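Local coordinates for antigen 43 (Escherichia coli, PDB 4KH3), which mediates self-association of bacterial cells, clumping them through a Velcro-like mechanism, as the surface-borne part of an AIDA-type autotransporter adhesin, at residues Q363-M368 with T382-T387; S374-A379 with T394-T399. One frame throughout, in Å; residues are numbered along the deposited sequence.

Contact 1: Q363-M368 with T382-T387; sequences QADALM and TATDTT
Thr-382 pairs with Gln-363 as the first rung of a parallel pair of strands on adjacent coils of the beta-helix, the fold of the passenger domain. The two side chains point the same way. The Gln-363 chain bends at chi2 (-79°), and its amide lies alongside Thr-382, with Gln-363 NE2 3.6 Å from Thr-382 CB. Thr-382 O accepts a nearly straight hydrogen bond from Ala-364 N. Ala-383 turns to the opposite face, where its CB packs on Ala-364 CB at 4.0 Å in the buried interior. Phe-375 and Phe-393 line the same side.

Thr-384 returns to the face of Thr-382. Its N binds Ala-364 O at 2.8 Å from above the carbonyl plane, and its O receives Ala-366 N. One water donates to both Ala-364 O and Gln-363 OE1 and also bonds Thr-384 OG1, so it ties the two coils together beside the backbone ladder. Asp-385 breaks the strand with a positive phi, as does Ala-366 opposite it. Asp-385 OD2 stands 4.2 Å from Asp-365 OD1, and this proximity of like charges may raise the pKa of one of them. Asp-385 OD1 is held by Thr-403 N of the next coil. At Thr-386 the hydroxyl bonds a second water, which accepts from Leu-367 N and donates to Thr-384 O. Thr-386 CG2, anti to the backbone N, meets Leu-367 CB at 4.0 Å.

The ladder resumes at Thr-387, whose N binds Leu-367 O at 2.9 Å. Here Met-368 lies side by side with Thr-387. The Met-368 chain is bent at chi2 and chi3, and Met-368 SD and CE both rest 3.9 Å from Thr-387 CG2.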
loop_
_atom_site.group_PDB
_atom_site.type_symbol
_atom_site.label_atom_id
_atom_site.label_comp_id
_atom_site.label_asym_id
_atom_site.label_seq_id
_atom_site.Cartn_x
_atom_site.Cartn_y
_atom_site.Cartn_z
ATOM N N GLN A 363 -23.354 -8.118 -23.261
ATOM C CA GLN A 363 -22.660 -8.851 -24.315
ATOM C C GLN A 363 -21.164 -8.570 -24.278
ATOM O O GLN A 363 -20.735 -7.422 -24.383
ATOM C CB GLN A 363 -23.205 -8.488 -25.707
ATOM C CG GLN A 363 -24.713 -8.636 -25.862
ATOM C CD GLN A 363 -25.152 -10.075 -26.076
ATOM O OE1 GLN A 363 -24.706 -10.745 -27.011
ATOM N NE2 GLN A 363 -26.035 -10.557 -25.206
ATOM N N ALA A 364 -20.372 -9.629 -24.142
ATOM C CA ALA A 364 -18.926 -9.516 -24.194
ATOM C C ALA A 364 -18.452 -10.018 -25.543
ATOM O O ALA A 364 -18.980 -11.003 -26.066
ATOM C CB ALA A 364 -18.294 -10.324 -23.076
ATOM N N ASP A 365 -17.458 -9.345 -26.110
ATOM C CA ASP A 365 -16.944 -9.755 -27.400
ATOM C C ASP A 365 -15.433 -9.631 -27.450
ATOM O O ASP A 365 -14.883 -8.545 -27.255
ATOM C CB ASP A 365 -17.572 -8.937 -28.542
ATOM C CG ASP A 365 -16.992 -9.306 -29.913
ATOM O OD1 ASP A 365 -16.995 -10.509 -30.269
ATOM O OD2 ASP A 365 -16.510 -8.399 -30.631
ATOM N N ALA A 366 -14.782 -10.763 -27.706
ATOM C CA ALA A 366 -13.354 -10.818 -27.979
ATOM C C ALA A 366 -12.484 -10.451 -26.766
ATOM O O ALA A 366 -11.387 -9.920 -26.914
ATOM C CB ALA A 366 -13.012 -9.967 -29.191
ATOM N N LEU A 367 -12.985 -10.750 -25.572
ATOM C CA LEU A 367 -12.190 -10.636 -24.352
ATOM C C LEU A 367 -10.935 -11.491 -24.421
ATOM O O LEU A 367 -10.992 -12.664 -24.786
ATOM C CB LEU A 367 -13.007 -11.083 -23.151
ATOM C CG LEU A 367 -14.110 -10.122 -22.753
ATOM C CD1 LEU A 367 -14.738 -10.628 -21.502
ATOM C CD2 LEU A 367 -13.546 -8.736 -22.550
ATOM N N MET A 368 -9.798 -10.897 -24.087
ATOM C CA MET A 368 -8.562 -11.650 -23.970
ATOM C C MET A 368 -8.157 -11.624 -22.514
ATOM O O MET A 368 -7.871 -10.563 -21.968
ATOM C CB MET A 368 -7.463 -11.045 -24.842
ATOM C CG MET A 368 -6.069 -11.551 -24.503
ATOM S SD MET A 368 -5.846 -13.322 -24.787
ATOM C CE MET A 368 -5.582 -13.332 -26.562
ATOM N N THR A 382 -24.115 -12.984 -22.379
ATOM C CA THR A 382 -23.436 -13.737 -23.415
ATOM C C THR A 382 -21.994 -13.255 -23.602
ATOM O O THR A 382 -21.739 -12.062 -23.717
ATOM C CB THR A 382 -24.202 -13.623 -24.751
ATOM O OG1 THR A 382 -25.441 -14.333 -24.649
ATOM C CG2 THR A 382 -23.379 -14.180 -25.920
ATOM N N ALA A 383 -21.053 -14.191 -23.626
ATOM C CA ALA A 383 -19.672 -13.869 -23.946
ATOM C C ALA A 383 -19.287 -14.571 -25.237
ATOM O O ALA A 383 -19.391 -15.794 -25.342
ATOM C CB ALA A 383 -18.748 -14.285 -22.809
ATOM N N THR A 384 -18.829 -13.794 -26.212
ATOM C CA THR A 384 -18.580 -14.295 -27.553
ATOM C C THR A 384 -17.119 -14.171 -27.925
ATOM O O THR A 384 -16.531 -13.104 -27.791
ATOM C CB THR A 384 -19.413 -13.498 -28.591
ATOM O OG1 THR A 384 -20.803 -13.628 -28.280
ATOM C CG2 THR A 384 -19.165 -14.006 -30.008
ATOM N N ASP A 385 -16.541 -15.270 -28.403
ATOM C CA ASP A 385 -15.161 -15.290 -28.883
ATOM C C ASP A 385 -14.137 -14.951 -27.801
ATOM O O ASP A 385 -13.077 -14.379 -28.092
ATOM C CB ASP A 385 -14.991 -14.371 -30.098
ATOM C CG ASP A 385 -15.656 -14.925 -31.344
ATOM O OD1 ASP A 385 -15.672 -16.159 -31.512
ATOM O OD2 ASP A 385 -16.170 -14.132 -32.158
ATOM N N THR A 386 -14.447 -15.309 -26.556
ATOM C CA THR A 386 -13.485 -15.151 -25.475
ATOM C C THR A 386 -12.267 -16.054 -25.673
ATOM O O THR A 386 -12.402 -17.241 -25.997
ATOM C CB THR A 386 -14.091 -15.524 -24.135
ATOM O OG1 THR A 386 -15.395 -14.944 -24.010
ATOM C CG2 THR A 386 -13.189 -15.047 -23.009
ATOM N N THR A 387 -11.081 -15.481 -25.497
ATOM C CA THR A 387 -9.871 -16.271 -25.345
ATOM C C THR A 387 -9.389 -16.118 -23.905
ATOM O O THR A 387 -9.099 -15.003 -23.451
ATOM C CB THR A 387 -8.748 -15.817 -26.293
ATOM O OG1 THR A 387 -9.155 -16.007 -27.649
ATOM C CG2 THR A 387 -7.504 -16.637 -26.047
HETATM O O HOH W 1 -21.648 -11.213 -27.165
HETATM O O HOH W 2 -15.554 -12.199 -25.217
#

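Contact 2: S374-A379 with T394-T399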
loop_
_atom_site.group_PDB
_atom_site.type_symbol
_atom_site.label_atom_id
_atom_site.label_comp_id
_atom_site.label_asym_id
_atom_site.label_seq_id
_atom_site.Cartn_x
_atom_site.Cartn_y
_atom_site.Cartn_z
ATOM N N SER A 374 -9.450 -11.529 -14.916
ATOM C CA SER A 374 -10.630 -12.347 -14.664
ATOM C C SER A 374 -11.922 -11.671 -15.126
ATOM O O SER A 374 -12.084 -10.463 -14.991
ATOM C CB SER A 374 -10.715 -12.756 -13.190
ATOM O OG SER A 374 -11.071 -11.657 -12.370
ATOM N N PHE A 375 -12.829 -12.468 -15.680
ATOM C CA PHE A 375 -14.118 -11.984 -16.158
ATOM C C PHE A 375 -15.208 -12.809 -15.511
ATOM O O PHE A 375 -15.046 -14.013 -15.308
ATOM C CB PHE A 375 -14.199 -12.110 -17.677
ATOM C CG PHE A 375 -15.522 -11.693 -18.261
ATOM C CD1 PHE A 375 -15.841 -10.352 -18.407
ATOM C CD2 PHE A 375 -16.436 -12.641 -18.687
ATOM C CE1 PHE A 375 -17.052 -9.972 -18.963
ATOM C CE2 PHE A 375 -17.645 -12.266 -19.243
ATOM C CZ PHE A 375 -17.954 -10.931 -19.381
ATOM N N THR A 376 -16.303 -12.159 -15.145
ATOM C CA THR A 376 -17.431 -12.870 -14.571
ATOM C C THR A 376 -18.631 -12.696 -15.494
ATOM O O THR A 376 -19.028 -11.578 -15.807
ATOM C CB THR A 376 -17.751 -12.377 -13.154
ATOM O OG1 THR A 376 -16.557 -12.385 -12.368
ATOM C CG2 THR A 376 -18.793 -13.268 -12.485
ATOM N N LEU A 377 -19.177 -13.808 -15.966
ATOM C CA LEU A 377 -20.341 -13.764 -16.836
ATOM C C LEU A 377 -21.587 -13.951 -15.996
ATOM O O LEU A 377 -21.796 -15.020 -15.418
ATOM C CB LEU A 377 -20.263 -14.866 -17.878
ATOM C CG LEU A 377 -21.458 -14.939 -18.814
ATOM C CD1 LEU A 377 -21.508 -13.686 -19.661
ATOM C CD2 LEU A 377 -21.370 -16.187 -19.681
ATOM N N ASN A 378 -22.408 -12.909 -15.921
ATOM C CA ASN A 378 -23.650 -12.967 -15.149
ATOM C C ASN A 378 -24.765 -13.759 -15.838
ATOM O O ASN A 378 -24.749 -13.945 -17.057
ATOM C CB ASN A 378 -24.136 -11.556 -14.809
ATOM C CG ASN A 378 -23.130 -10.779 -13.985
ATOM O OD1 ASN A 378 -22.414 -11.349 -13.159
ATOM N ND2 ASN A 378 -23.066 -9.473 -14.208
ATOM N N ALA A 379 -25.714 -14.239 -15.036
ATOM C CA ALA A 379 -26.906 -14.906 -15.557
ATOM C C ALA A 379 -27.576 -14.053 -16.629
ATOM O O ALA A 379 -27.710 -12.839 -16.475
ATOM C CB ALA A 379 -27.884 -15.204 -14.423
ATOM N N THR A 394 -15.294 -16.862 -14.924
ATOM C CA THR A 394 -16.326 -17.401 -14.052
ATOM C C THR A 394 -17.683 -17.100 -14.675
ATOM O O THR A 394 -17.920 -15.997 -15.171
ATOM C CB THR A 394 -16.260 -16.777 -12.651
ATOM O OG1 THR A 394 -14.949 -16.964 -12.108
ATOM C CG2 THR A 394 -17.292 -17.416 -11.719
ATOM N N ALA A 395 -18.567 -18.088 -14.672
ATOM C CA ALA A 395 -19.900 -17.906 -15.218
ATOM C C ALA A 395 -20.950 -18.336 -14.196
ATOM O O ALA A 395 -20.938 -19.469 -13.726
ATOM C CB ALA A 395 -20.053 -18.677 -16.516
ATOM N N ARG A 396 -21.850 -17.420 -13.854
ATOM C CA ARG A 396 -22.924 -17.717 -12.918
ATOM C C ARG A 396 -24.153 -18.183 -13.689
ATOM O O ARG A 396 -25.175 -18.555 -13.109
ATOM C CB ARG A 396 -23.237 -16.485 -12.065
ATOM C CG ARG A 396 -21.999 -15.878 -11.413
ATOM C CD ARG A 396 -22.319 -15.252 -10.068
ATOM N NE ARG A 396 -23.207 -14.104 -10.206
ATOM C CZ ARG A 396 -22.833 -12.842 -10.016
ATOM N NH1 ARG A 396 -21.582 -12.564 -9.663
ATOM N NH2 ARG A 396 -23.713 -11.859 -10.169
ATOM N N GLY A 397 -24.029 -18.165 -15.011
ATOM C CA GLY A 397 -25.057 -18.652 -15.910
ATOM C C GLY A 397 -24.679 -18.208 -17.307
ATOM O O GLY A 397 -23.502 -18.232 -17.670
ATOM N N GLY A 398 -25.663 -17.793 -18.094
ATOM C CA GLY A 398 -25.379 -17.180 -19.378
ATOM C C GLY A 398 -24.950 -18.121 -20.487
ATOM O O GLY A 398 -25.134 -19.338 -20.400
ATOM N N THR A 399 -24.372 -17.545 -21.540
ATOM C CA THR A 399 -24.060 -18.294 -22.748
ATOM C C THR A 399 -22.673 -17.979 -23.259
ATOM O O THR A 399 -22.285 -16.812 -23.334
ATOM C CB THR A 399 -25.057 -17.964 -23.888
ATOM O OG1 THR A 399 -26.388 -18.324 -23.495
ATOM C CG2 THR A 399 -24.680 -18.698 -25.176
HETATM O O HOH W 3 -13.740 -14.375 -12.665
HETATM O O HOH W 4 -25.880 -13.465 -12.163
#
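The Arg-396 guanidinium has Asn-378 OD1 over one face, 3.2 Å above the plane and offset toward the rim. The amide and guanidinium planes are 32° apart. Asn-378 OD1 is 3.3 Å from Arg-396 NH2, but the angle is poor for a hydrogen bond. Thr-376 CG2 approaches the group obliquely, 4.0 Å from Arg-396 NH1. Arg-396 NH2 also makes a weak bond to a water that accepts from Ala-379 N as well.

Next to this pair runs a short parallel ladder of the beta-helix. Thr-394 N binds Phe-375 O, Leu-377 N binds Thr-394 O, and Arg-396 N binds Leu-377 O at 2.9 Å. Leu-377 faces the interior with Ala-395, their CB atoms 4.1 Å apart. Leu-377 CD2 reaches Gly-397 O at 3.6 Å, where segment 394-399 turns away from the ladder. Gly-398 has a positive phi, which favours glycine, and its CA lies near Leu-377 CD2. Asn-378 ND2 bonds weakly to Asp-342 of the preceding coil.

The backbone bonds therefore set the register, while the Arg-396 side chain adds packing against Asn-378 and Thr-376. The carbonyl oxygen over its face probably favours the positive charge electrostatically.

How the contacts relate
Contacts 1 and 2 join two faces of the same neighbouring coils, and their centres are 11 Å apart. Their segments alternate along the chain: 363-368, 374-379, 382-387, then 394-399. The interior between them is shared. Leu-367 CD1 lies 3.3 Å from Phe-375 CD1, and Ala-364 CB lies 3.8 Å from Phe-375 CZ. Phe-375 also meets the ring of Phe-393 one coil on. At the other end the 394-399 segment of contact 2 runs into the next rung beside contact 1: Ala-383 N probably bonds Thr-399 O at 2.9 Å, and Thr-382 OG1 packs on Thr-399 CB at 3.7 Å.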